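Local coordinates for subtilisin-like serine protease (Fervidobacterium pennivorans, PDB 1R6V), which is a subtilisin-like serine endopeptidase that breaks keratin down into peptides, letting the bacterium grow on native feathers, at residues 136-141 / 218-223; 156-161 / 390-395; 163-168 / 174-179; 206-211 / 224-229; 255-258 / 263-266. The protein carries 1 engineered substitution. All blocks are in the same frame, centred on the assembly; numbering follows the deposited sequence.

Interaction 1: 136-141 / 218-223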
# COMPACT_ATOMS: atom_id res chain seq x y z
N TRP A 136 -12.99 -29.18 -11.03
CA TRP A 136 -11.89 -29.84 -10.35
C TRP A 136 -11.37 -29.06 -9.15
O TRP A 136 -10.87 -29.64 -8.18
CB TRP A 136 -10.74 -30.10 -11.33
CG TRP A 136 -9.87 -28.91 -11.62
CD1 TRP A 136 -10.05 -27.98 -12.60
CD2 TRP A 136 -8.68 -28.54 -10.92
NE1 TRP A 136 -9.04 -27.06 -12.57
CE2 TRP A 136 -8.18 -27.38 -11.54
CE3 TRP A 136 -7.99 -29.09 -9.83
CZ2 TRP A 136 -7.02 -26.74 -11.11
CZ3 TRP A 136 -6.83 -28.46 -9.40
CH2 TRP A 136 -6.35 -27.29 -10.04
N GLY A 137 -11.50 -27.73 -9.21
CA GLY A 137 -11.04 -26.90 -8.11
C GLY A 137 -11.80 -27.17 -6.83
O GLY A 137 -11.22 -27.15 -5.74
N LEU A 138 -13.10 -27.41 -6.93
CA LEU A 138 -13.89 -27.70 -5.73
C LEU A 138 -13.43 -29.02 -5.14
O LEU A 138 -13.32 -29.17 -3.92
CB LEU A 138 -15.38 -27.78 -6.06
CG LEU A 138 -16.00 -26.48 -6.57
CD1 LEU A 138 -17.51 -26.70 -6.75
CD2 LEU A 138 -15.73 -25.35 -5.58
N GLU A 139 -13.16 -30.00 -6.01
CA GLU A 139 -12.70 -31.29 -5.50
C GLU A 139 -11.35 -31.12 -4.80
O GLU A 139 -11.12 -31.67 -3.73
CB GLU A 139 -12.55 -32.31 -6.63
CG GLU A 139 -12.35 -33.72 -6.09
CD GLU A 139 -11.87 -34.73 -7.12
OE1 GLU A 139 -12.05 -34.47 -8.33
OE2 GLU A 139 -11.33 -35.79 -6.72
N ALA A 140 -10.47 -30.34 -5.41
CA ALA A 140 -9.15 -30.14 -4.84
C ALA A 140 -9.16 -29.51 -3.46
O ALA A 140 -8.34 -29.85 -2.62
CB ALA A 140 -8.30 -29.30 -5.78
N ILE A 141 -10.08 -28.58 -3.21
CA ILE A 141 -10.11 -27.96 -1.89
C ILE A 141 -10.94 -28.72 -0.87
O ILE A 141 -11.07 -28.29 0.27
CB ILE A 141 -10.57 -26.46 -1.96
CG1 ILE A 141 -12.00 -26.34 -2.51
CG2 ILE A 141 -9.57 -25.67 -2.81
CD1 ILE A 141 -12.57 -24.90 -2.50
N VAL A 218 -21.42 -24.20 -9.48
CA VAL A 218 -21.83 -23.80 -8.13
C VAL A 218 -20.56 -23.25 -7.49
O VAL A 218 -19.46 -23.68 -7.82
CB VAL A 218 -22.41 -25.01 -7.32
CG1 VAL A 218 -21.41 -26.14 -7.27
CG2 VAL A 218 -22.81 -24.55 -5.90
N GLY A 219 -20.72 -22.24 -6.64
CA GLY A 219 -19.56 -21.63 -6.00
C GLY A 219 -19.08 -22.40 -4.79
O GLY A 219 -19.71 -23.36 -4.37
N VAL A 220 -17.92 -22.00 -4.28
CA VAL A 220 -17.34 -22.61 -3.09
C VAL A 220 -18.27 -22.37 -1.90
O VAL A 220 -18.42 -23.22 -1.02
CB VAL A 220 -15.98 -21.95 -2.77
CG1 VAL A 220 -15.47 -22.43 -1.43
CG2 VAL A 220 -14.96 -22.29 -3.89
N ALA A 221 -18.88 -21.19 -1.89
CA ALA A 221 -19.79 -20.73 -0.83
C ALA A 221 -21.14 -20.35 -1.44
O ALA A 221 -21.48 -19.17 -1.54
CB ALA A 221 -19.16 -19.52 -0.12
N PRO A 222 -21.94 -21.35 -1.83
CA PRO A 222 -23.25 -21.06 -2.43
C PRO A 222 -24.23 -20.35 -1.51
O PRO A 222 -25.25 -19.84 -1.98
CB PRO A 222 -23.74 -22.43 -2.89
CG PRO A 222 -23.07 -23.38 -1.93
CD PRO A 222 -21.69 -22.80 -1.75
N GLY A 223 -23.92 -20.29 -0.23
CA GLY A 223 -24.82 -19.61 0.69
C GLY A 223 -24.51 -18.13 0.85
O GLY A 223 -25.34 -17.36 1.36
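The flat group met across this contact is the peptide between Val-218 and Gly-219: Leu-138 CD1 stands 3.8 Å from Val-218 O, well out of the peptide plane and to one face of it. The same methyl also reaches Val-218 CG1 at 4.0 Å. The indole of Trp-136 faces another way, its edge nitrogen NE1 bonded to Val-345 O. Everything else here is aliphatic. Leu-138 and Ile-141, three residues apart, both lean over Val-220. Leu-138 splits its branches between two partners, with CD1 on Val-218 and CD2 at 3.6 Å from Val-220 CG2. Ile-141 brings its CG1 between the backbone N and the carbonyl carbon (chi1 62°) and then runs straight on (chi2 175°), which carries CD1 to Val-220 CG2 at 3.8 Å and to Val-220 CG1 at 4.0 Å. Val-220 CG2 is therefore the methyl touched by both Leu-138 and Ile-141, while CG1 meets Ile-141 and also packs against helix 380-397 at Val-390. The loop itself is pinned by other bonds: its backbone pairs with Ala-210, Thr-207 and Ile-208 at the end of helix 200-209, and Val-220 O takes the NE1 of Trp-148. Val-218 also rests on the calcium ligand Glu-129 and follows the ligand Ile-217. The buried patch thus seats the short helix 136-140 against the return from the calcium loop, a site whose set of ligands resembles the high-affinity calcium site of the subtilisins.

Interaction 2: 156-161 / 390-395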
# COMPACT_ATOMS: atom_id res chain seq x y z
N ILE A 156 -23.03 -14.40 4.87
CA ILE A 156 -21.74 -13.74 4.71
C ILE A 156 -21.76 -12.92 3.42
O ILE A 156 -22.15 -13.43 2.37
CB ILE A 156 -20.57 -14.77 4.66
CG1 ILE A 156 -20.54 -15.61 5.94
CG2 ILE A 156 -19.23 -14.03 4.48
CD1 ILE A 156 -20.50 -14.79 7.25
N ILE A 157 -21.36 -11.65 3.52
CA ILE A 157 -21.32 -10.77 2.35
C ILE A 157 -19.86 -10.70 1.87
O ILE A 157 -18.96 -10.37 2.63
CB ILE A 157 -21.80 -9.34 2.70
CG1 ILE A 157 -23.30 -9.36 2.98
CG2 ILE A 157 -21.52 -8.37 1.54
CD1 ILE A 157 -23.83 -8.06 3.58
N VAL A 158 -19.65 -11.02 0.59
CA VAL A 158 -18.31 -11.00 -0.00
C VAL A 158 -18.22 -9.87 -1.01
O VAL A 158 -19.01 -9.83 -1.97
CB VAL A 158 -18.05 -12.30 -0.80
CG1 VAL A 158 -16.70 -12.23 -1.50
CG2 VAL A 158 -18.13 -13.51 0.13
N ALA A 159 -17.27 -8.96 -0.83
CA ALA A 159 -17.10 -7.87 -1.78
C ALA A 159 -16.14 -8.31 -2.87
O ALA A 159 -15.02 -8.75 -2.59
CB ALA A 159 -16.57 -6.62 -1.11
N VAL A 160 -16.60 -8.21 -4.11
CA VAL A 160 -15.77 -8.55 -5.26
C VAL A 160 -15.32 -7.17 -5.79
O VAL A 160 -16.08 -6.47 -6.45
CB VAL A 160 -16.57 -9.38 -6.30
CG1 VAL A 160 -15.81 -9.43 -7.64
CG2 VAL A 160 -16.76 -10.81 -5.77
N VAL A 161 -14.08 -6.82 -5.49
CA VAL A 161 -13.47 -5.53 -5.83
C VAL A 161 -12.75 -5.81 -7.13
O VAL A 161 -11.63 -6.30 -7.16
CB VAL A 161 -12.53 -5.12 -4.69
CG1 VAL A 161 -12.03 -3.69 -4.92
CG2 VAL A 161 -13.32 -5.23 -3.36
N VAL A 390 -13.61 -20.00 0.55
CA VAL A 390 -13.32 -20.79 1.73
C VAL A 390 -13.49 -19.90 2.97
O VAL A 390 -14.08 -20.31 3.96
CB VAL A 390 -11.89 -21.37 1.69
CG1 VAL A 390 -11.51 -21.96 3.06
CG2 VAL A 390 -11.83 -22.48 0.63
N VAL A 391 -12.96 -18.67 2.91
CA VAL A 391 -13.11 -17.76 4.04
C VAL A 391 -14.59 -17.50 4.37
O VAL A 391 -14.99 -17.46 5.54
CB VAL A 391 -12.41 -16.39 3.76
CG1 VAL A 391 -12.70 -15.37 4.89
CG2 VAL A 391 -10.90 -16.60 3.66
N ALA A 392 -15.41 -17.30 3.33
CA ALA A 392 -16.82 -17.06 3.57
C ALA A 392 -17.49 -18.22 4.31
O ALA A 392 -18.31 -18.00 5.19
CB ALA A 392 -17.54 -16.78 2.24
N VAL A 393 -17.14 -19.45 3.93
CA VAL A 393 -17.71 -20.63 4.60
C VAL A 393 -17.22 -20.66 6.06
O VAL A 393 -18.00 -20.90 6.99
CB VAL A 393 -17.31 -21.95 3.82
CG1 VAL A 393 -17.84 -23.20 4.57
CG2 VAL A 393 -17.94 -21.92 2.42
N LEU A 394 -15.94 -20.39 6.27
CA LEU A 394 -15.39 -20.38 7.62
C LEU A 394 -16.03 -19.32 8.52
O LEU A 394 -16.22 -19.56 9.71
CB LEU A 394 -13.88 -20.15 7.60
CG LEU A 394 -13.04 -21.23 6.91
CD1 LEU A 394 -11.58 -20.80 6.88
CD2 LEU A 394 -13.18 -22.56 7.65
N LEU A 395 -16.34 -18.16 7.95
CA LEU A 395 -16.93 -17.10 8.76
C LEU A 395 -18.32 -17.46 9.24
O LEU A 395 -18.80 -16.89 10.22
CB LEU A 395 -16.93 -15.78 7.98
CG LEU A 395 -15.52 -15.19 7.85
CD1 LEU A 395 -15.55 -14.00 6.93
CD2 LEU A 395 -14.98 -14.80 9.24
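Ala-392 O is the polar atom at the heart of this contact, yet what closes on it from the other segment is carbon: Ile-156 CG1 at 3.4 Å and Ile-156 CB at 4.0 Å, a van der Waals approach. Within the helix, Leu-395 N bonds to Val-391 O at 2.8 Å. The arrangement is that of the subtilisin fold, where the buried helix carrying the catalytic serine near its start, here Ser-381 on helix 380-397, assigned to the charge relay by family analogy, lies against the parallel sheet. Its partner is the start of strand 157-162 and the residue before it, a strand that leads to the charge-relay Asp-162. Ala-392 presents its methyl to the strand, and the small side chain lets the helix come close: CB touches Ile-156 CG2 at 3.9 Å and Val-158 CG2 at 3.9 Å, so that it sits beside two residues alternate in sequence, Ile-156 just before the strand and Val-158 within it. The backbone of Val-158 is paired with Lys-225 and Met-227 of the adjoining strand. On their other sides the helix residues are enclosed by helices 403-413 and 433-438, through Val-390, Val-391 and Leu-394; Leu-395 leans on Ile-406. Ile-156 is folded twice. Its CG1 lies beside the backbone N (chi1 -59°), and the second bend (chi2 -53°) turns the end of the chain along the helix surface. There the chain crosses that of Leu-395 at about a right angle, with Ile-156 CD1 lying 3.8 Å from Leu-395 CB.

Interaction 3: 163-168 / 174-179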
# COMPACT_ATOMS: atom_id res chain seq x y z
N THR A 163 -13.92 -5.64 -11.76
CA THR A 163 -14.52 -5.01 -12.94
C THR A 163 -16.05 -4.87 -12.88
O THR A 163 -16.66 -4.36 -13.83
CB THR A 163 -14.26 -5.86 -14.21
OG1 THR A 163 -14.82 -7.17 -14.03
CG2 THR A 163 -12.78 -5.99 -14.50
N GLY A 164 -16.66 -5.29 -11.78
CA GLY A 164 -18.12 -5.26 -11.72
C GLY A 164 -18.60 -6.68 -12.01
O GLY A 164 -17.82 -7.52 -12.47
N VAL A 165 -19.87 -6.95 -11.76
CA VAL A 165 -20.42 -8.30 -11.94
C VAL A 165 -21.70 -8.32 -12.77
O VAL A 165 -22.58 -7.48 -12.57
CB VAL A 165 -20.73 -8.89 -10.54
CG1 VAL A 165 -21.39 -10.25 -10.66
CG2 VAL A 165 -19.43 -8.99 -9.71
N ASP A 166 -21.83 -9.27 -13.70
CA ASP A 166 -23.07 -9.36 -14.49
C ASP A 166 -24.09 -10.11 -13.65
O ASP A 166 -24.23 -11.33 -13.74
CB ASP A 166 -22.86 -10.10 -15.82
CG ASP A 166 -24.16 -10.21 -16.62
OD1 ASP A 166 -25.19 -9.69 -16.15
OD2 ASP A 166 -24.14 -10.79 -17.72
N GLY A 167 -24.81 -9.35 -12.82
CA GLY A 167 -25.80 -9.94 -11.94
C GLY A 167 -26.99 -10.54 -12.65
O GLY A 167 -27.82 -11.19 -12.01
N THR A 168 -27.08 -10.35 -13.96
CA THR A 168 -28.21 -10.90 -14.71
C THR A 168 -27.93 -12.33 -15.16
O THR A 168 -28.78 -12.98 -15.77
CB THR A 168 -28.59 -10.02 -15.93
OG1 THR A 168 -27.59 -10.13 -16.95
CG2 THR A 168 -28.72 -8.56 -15.51
N GLY A 174 -30.27 -14.07 -7.46
CA GLY A 174 -30.42 -14.06 -6.02
C GLY A 174 -29.12 -14.02 -5.24
O GLY A 174 -29.13 -13.88 -4.02
N GLN A 175 -27.99 -14.09 -5.96
CA GLN A 175 -26.67 -14.10 -5.32
C GLN A 175 -25.93 -12.77 -5.29
O GLN A 175 -24.96 -12.63 -4.55
CB GLN A 175 -25.77 -15.12 -6.02
CG GLN A 175 -26.33 -16.52 -6.03
CD GLN A 175 -26.25 -17.16 -4.67
OE1 GLN A 175 -25.25 -17.78 -4.30
NE2 GLN A 175 -27.31 -17.00 -3.89
N VAL A 176 -26.36 -11.81 -6.10
CA VAL A 176 -25.68 -10.52 -6.18
C VAL A 176 -26.54 -9.44 -5.54
O VAL A 176 -27.60 -9.11 -6.06
CB VAL A 176 -25.39 -10.15 -7.65
CG1 VAL A 176 -24.65 -8.82 -7.72
CG2 VAL A 176 -24.56 -11.26 -8.31
N ILE A 177 -26.08 -8.91 -4.41
CA ILE A 177 -26.83 -7.87 -3.71
C ILE A 177 -26.39 -6.47 -4.13
O ILE A 177 -25.58 -6.33 -5.05
CB ILE A 177 -26.68 -8.03 -2.18
CG1 ILE A 177 -25.22 -7.90 -1.76
CG2 ILE A 177 -27.24 -9.39 -1.76
CD1 ILE A 177 -25.02 -7.89 -0.26
N ALA A 178 -26.93 -5.45 -3.48
CA ALA A 178 -26.60 -4.07 -3.86
C ALA A 178 -25.10 -3.82 -3.72
O ALA A 178 -24.48 -4.22 -2.74
CB ALA A 178 -27.39 -3.08 -3.00
N GLY A 179 -24.55 -3.15 -4.73
CA GLY A 179 -23.13 -2.85 -4.75
C GLY A 179 -22.84 -1.38 -4.93
O GLY A 179 -23.73 -0.54 -4.79
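Val-176, which touches Val-165 and Gly-167, forks at CB into two methyls with different surroundings. CG1 lies opposite the backbone N (chi1 -179°) and packs on the Pro-228 ring of the neighbouring strand 225-230. CG2 lies beside the backbone N and turns to the other segment, where it stands 4.1 Å from Gly-167 CA and 4.1 Å from Val-165 CG1. The two valines cross at a slant and share just one methyl each. The Val-165 side chain also packs on Leu-172, on Ala-205 of helix 200-209 and on Pro-228, so the pair belongs to a larger apolar cluster. Gly-167 offers the bare face of its backbone, since it has no side chain to come between the two segments. A turn lies beside this approach. Asp-166 is the centre of an inverse gamma turn, closed by a weak bond from Gly-167 N to Val-165 O, and its OD1 receives both Thr-168 OG1 at 2.6 Å and Thr-168 N at 3.0 Å. The hydroxyl comes to the syn lone pair, whereas the amide comes from above the carboxylate plane, with an N-H...O angle of 146°, making an Asx turn. The other oxygen, OD2, is held by Ser-356 OG and Gly-353 N, so both carboxylate oxygens are engaged. Thr-163 and Gly-164 directly follow Asp-162 of the charge relay. The contact thus closes the loop that leaves the subtilase aspartate motif, Asp-Thr-Gly, back upon itself.

Interaction 4: 206-211 / 224-229. With CA (calcium ion), chain B.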
# COMPACT_ATOMS: atom_id res chain seq x y z
N GLY A 206 -18.81 -16.11 -9.76
CA GLY A 206 -19.30 -17.48 -9.90
C GLY A 206 -18.48 -18.49 -9.11
O GLY A 206 -19.03 -19.41 -8.53
N THR A 207 -17.16 -18.33 -9.08
CA THR A 207 -16.33 -19.30 -8.34
C THR A 207 -16.64 -19.25 -6.86
O THR A 207 -16.65 -20.27 -6.18
CB THR A 207 -14.84 -18.99 -8.55
OG1 THR A 207 -14.51 -19.24 -9.92
CG2 THR A 207 -13.98 -19.85 -7.64
N ILE A 208 -16.90 -18.05 -6.39
CA ILE A 208 -17.22 -17.82 -4.98
C ILE A 208 -18.64 -18.23 -4.60
O ILE A 208 -18.85 -18.92 -3.60
CB ILE A 208 -17.08 -16.33 -4.61
CG1 ILE A 208 -15.62 -15.91 -4.68
CG2 ILE A 208 -17.65 -16.08 -3.20
CD1 ILE A 208 -15.42 -14.41 -4.58
N ALA A 209 -19.62 -17.77 -5.38
CA ALA A 209 -21.01 -18.05 -5.03
C ALA A 209 -22.01 -18.37 -6.13
O ALA A 209 -23.18 -17.99 -6.02
CB ALA A 209 -21.54 -16.88 -4.20
N ALA A 210 -21.61 -19.05 -7.20
CA ALA A 210 -22.61 -19.38 -8.20
C ALA A 210 -23.69 -20.19 -7.47
O ALA A 210 -23.40 -21.01 -6.60
CB ALA A 210 -21.99 -20.20 -9.34
N LYS A 211 -24.94 -19.94 -7.82
CA LYS A 211 -26.08 -20.58 -7.18
C LYS A 211 -26.16 -22.11 -7.27
O LYS A 211 -25.93 -22.69 -8.32
CB LYS A 211 -27.35 -19.97 -7.78
CG LYS A 211 -28.66 -20.31 -7.08
CD LYS A 211 -29.82 -19.76 -7.92
CE LYS A 211 -31.17 -20.02 -7.27
NZ LYS A 211 -32.30 -19.55 -8.12
N ALA A 224 -23.32 -17.73 0.41
CA ALA A 224 -22.90 -16.33 0.51
C ALA A 224 -23.56 -15.42 -0.51
O ALA A 224 -24.29 -15.88 -1.38
CB ALA A 224 -21.38 -16.24 0.38
N LYS A 225 -23.29 -14.12 -0.39
CA LYS A 225 -23.84 -13.13 -1.31
C LYS A 225 -22.67 -12.31 -1.83
O LYS A 225 -21.69 -12.09 -1.12
CB LYS A 225 -24.82 -12.19 -0.59
CG LYS A 225 -26.12 -12.87 -0.17
CD LYS A 225 -26.90 -13.35 -1.38
CE LYS A 225 -28.35 -13.67 -1.04
NZ LYS A 225 -28.45 -14.78 -0.07
N ILE A 226 -22.81 -11.83 -3.06
CA ILE A 226 -21.77 -11.05 -3.71
C ILE A 226 -22.10 -9.57 -3.75
O ILE A 226 -23.16 -9.17 -4.23
CB ILE A 226 -21.58 -11.53 -5.18
CG1 ILE A 226 -21.20 -13.01 -5.21
CG2 ILE A 226 -20.52 -10.66 -5.88
CD1 ILE A 226 -19.86 -13.33 -4.60
N MET A 227 -21.17 -8.75 -3.26
CA MET A 227 -21.34 -7.29 -3.26
C MET A 227 -20.32 -6.75 -4.26
O MET A 227 -19.13 -6.74 -3.99
CB MET A 227 -21.06 -6.71 -1.86
CG MET A 227 -20.97 -5.16 -1.80
SD MET A 227 -20.46 -4.60 -0.12
CE MET A 227 -22.14 -4.54 0.71
N PRO A 228 -20.77 -6.32 -5.45
CA PRO A 228 -19.82 -5.79 -6.43
C PRO A 228 -19.34 -4.36 -6.13
O PRO A 228 -20.15 -3.48 -5.80
CB PRO A 228 -20.59 -5.88 -7.75
CG PRO A 228 -22.02 -5.89 -7.34
CD PRO A 228 -22.07 -6.65 -6.06
N ILE A 229 -18.03 -4.17 -6.20
CA ILE A 229 -17.40 -2.86 -6.01
C ILE A 229 -16.61 -2.66 -7.30
O ILE A 229 -15.66 -3.39 -7.57
CB ILE A 229 -16.44 -2.82 -4.79
CG1 ILE A 229 -17.19 -3.22 -3.50
CG2 ILE A 229 -15.83 -1.41 -4.67
CD1 ILE A 229 -18.28 -2.22 -3.00
CA CA B . -25.76 -23.50 -10.45
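Helix 200-209, which starts at the charge-relay position now occupied by the engineered Ala-200, and strand 225-230 form the helix-to-strand half of a beta-alpha-beta crossover, with the calcium loop inserted between them. Their contact is carried by Ile-226, whose CD1 is the point of closest approach to both Ile-208 and Ala-209. Its side chain is bent at both torsions (chi1 -59°, chi2 -66°), which turns CD1 back towards the helix. There it lies 3.8 Å from Ile-208 CG2 and 3.9 Å from Ala-209 CB, touching two successive residues. The methyl of Ala-209 also covers Ile-226 CG1 at 4.0 Å and approaches the carbonyl of Ala-224, with CB 4.1 Å from the O atom. Just past the helix, Lys-211 gives its carbonyl O to the calcium ion at 2.3 Å. Glu-129, Asp-171, Asp-213, Lys-215 and Ile-217 complete the site, and Lys-211 NZ is directed elsewhere, into a salt bridge with Glu-173. The metal thus holds the chain two residues after Ala-209. Around the contact, Ile-208 and Ile-226 face Val-160 of the adjacent parallel strand 157-162, and Ile-208 also meets Pro-385 of helix 380-397, while Met-227 and Ile-229 point to the other face of the sheet and pack on helix 246-258.

Interaction 5: 255-258 / 263-266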
# COMPACT_ATOMS: atom_id res chain seq x y z
N TRP A 255 -16.89 1.85 1.72
CA TRP A 255 -18.31 1.61 1.52
C TRP A 255 -18.64 0.14 1.80
O TRP A 255 -19.60 -0.17 2.52
CB TRP A 255 -18.68 1.93 0.06
CG TRP A 255 -20.15 2.01 -0.21
CD1 TRP A 255 -20.93 3.14 -0.20
CD2 TRP A 255 -21.01 0.93 -0.59
NE1 TRP A 255 -22.23 2.82 -0.55
CE2 TRP A 255 -22.30 1.47 -0.79
CE3 TRP A 255 -20.82 -0.45 -0.77
CZ2 TRP A 255 -23.40 0.68 -1.17
CZ3 TRP A 255 -21.92 -1.24 -1.15
CH2 TRP A 255 -23.19 -0.67 -1.34
N ALA A 256 -17.85 -0.76 1.25
CA ALA A 256 -18.09 -2.19 1.44
C ALA A 256 -18.02 -2.59 2.91
O ALA A 256 -18.82 -3.40 3.40
CB ALA A 256 -17.08 -3.01 0.64
N THR A 257 -17.03 -2.05 3.61
CA THR A 257 -16.86 -2.33 5.03
C THR A 257 -18.06 -1.80 5.82
O THR A 257 -18.63 -2.50 6.67
CB THR A 257 -15.59 -1.64 5.57
OG1 THR A 257 -14.44 -2.16 4.90
CG2 THR A 257 -15.45 -1.87 7.09
N ASP A 258 -18.43 -0.56 5.53
CA ASP A 258 -19.54 0.08 6.21
C ASP A 258 -20.87 -0.61 5.93
O ASP A 258 -21.79 -0.52 6.75
CB ASP A 258 -19.66 1.55 5.80
CG ASP A 258 -18.58 2.41 6.40
OD1 ASP A 258 -17.81 1.94 7.26
OD2 ASP A 258 -18.49 3.59 5.99
N VAL A 263 -15.52 -10.23 3.92
CA VAL A 263 -14.31 -10.66 3.23
C VAL A 263 -14.36 -10.00 1.85
O VAL A 263 -15.45 -9.77 1.30
CB VAL A 263 -14.20 -12.22 3.12
CG1 VAL A 263 -15.45 -12.80 2.46
CG2 VAL A 263 -12.95 -12.59 2.33
N MET A 264 -13.20 -9.61 1.32
CA MET A 264 -13.11 -8.98 -0.01
C MET A 264 -12.11 -9.73 -0.86
O MET A 264 -11.10 -10.20 -0.34
CB MET A 264 -12.63 -7.53 0.09
CG MET A 264 -13.47 -6.66 1.04
SD MET A 264 -13.30 -4.85 0.66
CE MET A 264 -13.82 -4.15 2.28
N ASN A 265 -12.38 -9.80 -2.16
CA ASN A 265 -11.48 -10.48 -3.09
C ASN A 265 -10.84 -9.41 -3.98
O ASN A 265 -11.54 -8.59 -4.56
CB ASN A 265 -12.28 -11.47 -3.95
CG ASN A 265 -11.39 -12.23 -4.93
OD1 ASN A 265 -11.15 -11.78 -6.06
ND2 ASN A 265 -10.88 -13.36 -4.47
N HIS A 266 -9.51 -9.40 -4.03
CA HIS A 266 -8.74 -8.42 -4.83
C HIS A 266 -7.73 -9.10 -5.76
O HIS A 266 -6.93 -9.91 -5.30
CB HIS A 266 -7.89 -7.51 -3.94
CG HIS A 266 -8.66 -6.74 -2.93
ND1 HIS A 266 -9.17 -5.47 -3.18
CD2 HIS A 266 -9.02 -7.04 -1.66
CE1 HIS A 266 -9.81 -5.04 -2.10
NE2 HIS A 266 -9.73 -5.97 -1.17
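The last turn of helix 246-258 and the first residues of strand 263-269 stand apart at backbone level: the CA atoms of Ala-256 and Met-264 are 8.5 Å distant, and those of Thr-257 and Val-263 8.9 Å. One long side chain spans this interval. Met-264 has its CG beside the backbone N (chi1 -54°) and is extended from there on (chi2 -158°, chi3 -159°), so its terminal CE is pushed straight to the helix. That methyl lies 3.8 Å from Ala-256 CB and 3.3 Å from Thr-257 OG1, touching two successive helix residues. The chain crosses the side chain of Thr-257 at about a right angle. The hydroxyl of Thr-257 has its polar partner in its own helix, the carbonyl O of Ile-253, and meets the methionine merely by van der Waals contact. Helix and strand, joined by a short turn, make the second half of a beta-alpha-beta crossover in the parallel sheet of the subtilisin fold, the helix having come from strand 225-230 and covering one face of that sheet. Ala-256 and Met-264 both also touch Ala-159 of strand 157-162, which lies between those two strands, and Met-264 packs on Met-291 of strand 290-294 on the other side. Asn-265 points the opposite way from its neighbour, into the face covered by helix 380-397, where its ND2 is hydrogen-bonded to Thr-388 OG1.

Overall arrangement
Following the chain from the N terminus, interaction 1 opens first, at 136-141, and its loop is completed at 218-223. Interaction 2 starts inside it at 156-161 and ends far later, at 390-395, so the two cross; interaction 4 likewise crosses interaction 1. Interaction 3 is a short closure lying within the spans of both 1 and 2, and interactions 4 and 5 follow it in turn, within the span of 2. All five sit in the peptidase domain. Strands 157-162, 225-230 and 263-269 of one sheet unite interactions 2, 4 and 5, interaction 3 adds backbone bonds to strand 225-230, and interaction 1 joins helix 136-140 to the loop after the calcium site, where Val-220 and Ala-221 pack on helix 380-397.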